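Local coordinates for protein aspartate semialdehyde dehydrogenase (Francisella tularensis subsp. tularensis, PDB 4WOJ) that probably catalyses the NADPH-dependent reductive dephosphorylation of L-aspartyl-4-phosphate to L-aspartate-semialdehyde, a step shared by lysine, methionine and threonine biosynthesis, at residues Ser272-Ser277 with Val349-Leu354. Sequence-based numbering, arbitrary orientation.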
loop_
_atom_site.group_PDB
_atom_site.type_symbol
_atom_site.label_atom_id
_atom_site.label_comp_id
_atom_site.label_asym_id
_atom_site.label_seq_id
_atom_site.Cartn_x
_atom_site.Cartn_y
_atom_site.Cartn_z
ATOM N N SER B 272 -1.032 4.893 7.943
ATOM C CA SER B 272 -1.033 6.315 7.707
ATOM C C SER B 272 -2.123 6.931 8.561
ATOM O O SER B 272 -3.040 6.263 8.986
ATOM C CB SER B 272 -1.334 6.606 6.233
ATOM O OG SER B 272 -0.245 6.248 5.433
ATOM N N LEU B 273 -2.048 8.224 8.751
ATOM C CA LEU B 273 -2.991 8.897 9.585
ATOM C C LEU B 273 -4.174 9.567 8.868
ATOM O O LEU B 273 -5.302 9.308 9.281
ATOM C CB LEU B 273 -2.253 9.851 10.484
ATOM C CG LEU B 273 -1.313 9.180 11.524
ATOM C CD1 LEU B 273 -0.437 10.221 12.227
ATOM C CD2 LEU B 273 -2.038 8.347 12.575
ATOM N N ARG B 274 -3.975 10.421 7.859
ATOM C CA ARG B 274 -5.131 11.093 7.237
ATOM C C ARG B 274 -5.144 11.235 5.729
ATOM O O ARG B 274 -6.112 11.740 5.179
ATOM C CB ARG B 274 -5.419 12.461 7.861
ATOM C CG ARG B 274 -4.210 13.294 8.227
ATOM C CD ARG B 274 -4.624 14.672 8.697
ATOM N NE ARG B 274 -5.564 15.364 7.835
ATOM C CZ ARG B 274 -6.210 16.485 8.172
ATOM N NH1 ARG B 274 -6.017 17.043 9.383
ATOM N NH2 ARG B 274 -7.054 17.066 7.303
ATOM N N SER B 275 -4.134 10.718 5.054
ATOM C CA SER B 275 -4.109 10.780 3.633
ATOM C C SER B 275 -4.263 9.407 2.956
ATOM O O SER B 275 -3.580 8.461 3.335
ATOM C CB SER B 275 -2.835 11.449 3.193
ATOM O OG SER B 275 -3.023 12.842 3.223
ATOM N N HIS B 276 -5.212 9.299 2.012
ATOM C CA HIS B 276 -5.379 8.056 1.246
ATOM C C HIS B 276 -4.524 8.120 0.037
ATOM O O HIS B 276 -4.516 9.137 -0.633
ATOM C CB HIS B 276 -6.808 7.801 0.829
ATOM C CG HIS B 276 -7.704 7.440 1.975
ATOM N ND1 HIS B 276 -7.228 7.183 3.238
ATOM C CD2 HIS B 276 -9.046 7.291 2.048
ATOM C CE1 HIS B 276 -8.234 6.895 4.040
ATOM N NE2 HIS B 276 -9.349 6.959 3.343
ATOM N N SER B 277 -3.767 7.056 -0.190
ATOM C CA SER B 277 -2.998 6.940 -1.380
ATOM C C SER B 277 -3.590 5.838 -2.272
ATOM O O SER B 277 -4.300 4.948 -1.817
ATOM C CB SER B 277 -1.536 6.671 -1.094
ATOM O OG SER B 277 -1.040 7.526 -0.101
ATOM N N VAL B 349 -2.365 10.843 -4.128
ATOM C CA VAL B 349 -2.506 10.991 -2.701
ATOM C C VAL B 349 -3.366 12.222 -2.420
ATOM O O VAL B 349 -3.153 13.283 -3.016
ATOM C CB VAL B 349 -1.158 11.245 -2.025
ATOM C CG1 VAL B 349 -1.312 11.331 -0.503
ATOM C CG2 VAL B 349 -0.158 10.165 -2.397
ATOM N N GLY B 350 -4.331 12.073 -1.510
ATOM C CA GLY B 350 -5.122 13.202 -1.006
ATOM C C GLY B 350 -5.646 12.983 0.379
ATOM O O GLY B 350 -5.592 11.872 0.908
ATOM N N ASP B 351 -6.148 14.052 0.987
ATOM C CA ASP B 351 -6.472 14.073 2.413
ATOM C C ASP B 351 -7.862 13.548 2.672
ATOM O O ASP B 351 -8.835 14.105 2.179
ATOM C CB ASP B 351 -6.409 15.492 2.947
ATOM C CG ASP B 351 -6.584 15.550 4.453
ATOM O OD1 ASP B 351 -7.733 15.547 4.940
ATOM O OD2 ASP B 351 -5.551 15.521 5.137
ATOM N N GLN B 352 -7.965 12.507 3.476
ATOM C CA GLN B 352 -9.235 11.837 3.694
ATOM C C GLN B 352 -10.287 12.732 4.280
ATOM O O GLN B 352 -11.451 12.658 3.891
ATOM C CB GLN B 352 -9.041 10.615 4.598
ATOM C CG GLN B 352 -10.275 9.763 4.762
ATOM C CD GLN B 352 -11.026 10.052 6.033
ATOM O OE1 GLN B 352 -10.433 10.133 7.106
ATOM N NE2 GLN B 352 -12.353 10.189 5.931
ATOM N N LEU B 353 -9.878 13.555 5.240
ATOM C CA LEU B 353 -10.790 14.397 6.002
ATOM C C LEU B 353 -11.347 15.570 5.237
ATOM O O LEU B 353 -12.453 15.999 5.478
ATOM C CB LEU B 353 -10.087 14.865 7.262
ATOM C CG LEU B 353 -9.830 13.698 8.225
ATOM C CD1 LEU B 353 -8.975 14.091 9.399
ATOM C CD2 LEU B 353 -11.130 13.124 8.761
ATOM N N LEU B 354 -10.594 16.088 4.288
ATOM C CA LEU B 354 -10.992 17.277 3.555
ATOM C C LEU B 354 -11.706 16.882 2.242
ATOM O O LEU B 354 -12.913 16.725 2.183
ATOM C CB LEU B 354 -9.751 18.103 3.232
ATOM C CG LEU B 354 -9.027 18.775 4.372
ATOM C CD1 LEU B 354 -7.649 19.264 3.991
ATOM C CD2 LEU B 354 -9.830 19.945 4.912
#
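His-276 and Gly-350 form an antiparallel hydrogen-bonded pair, joined by His-276 N to Gly-350 O (2.8 Å) and Gly-350 N to His-276 O (3.1 Å), where the start of strand 275-284 meets the end of strand 343-351 in the mixed sheet of the dimerisation domain. Beyond the strands Gln-352 N donates to Arg-274 O, carrying the pairing into the turn before helix 354-369. Arg-274 then grips Asp-351 side-on: NE reaches OD2 at 2.7 Å on its syn lone pair, though tilted from the guanidinium plane, and NH2 meets OD1 at 2.9 Å. The guanidinium and carboxylate planes are 56° apart. Leu-353 CD1 lies over the centre of one guanidinium face, and Leu-354 CG sits at its edge. OD1 also caps the turn, accepting from Leu-354 N on its anti lone pair, while OD2 takes a further bond from Gly-325 N. On the face carrying the His-276 side chain, opposite that of Asp-351, Gln-352 just beyond the strand lies alongside the ring, its CB 3.9 Å from the centroid in a CH-pi contact and its CG, anti to the backbone N (chi1 -174°), 3.3 Å from NE2. Gln-352 OE1 is hydrogen-bonded to Ser-171 OG. Arg-274 thus probably balances the charge of the buried carboxylate, which links strand end to the turn leading into the helix, while Gln-352 flanks the imidazole of the predicted proton acceptor, whose side chain lies about 4 Å from that of the predicted nucleophile Cys-141.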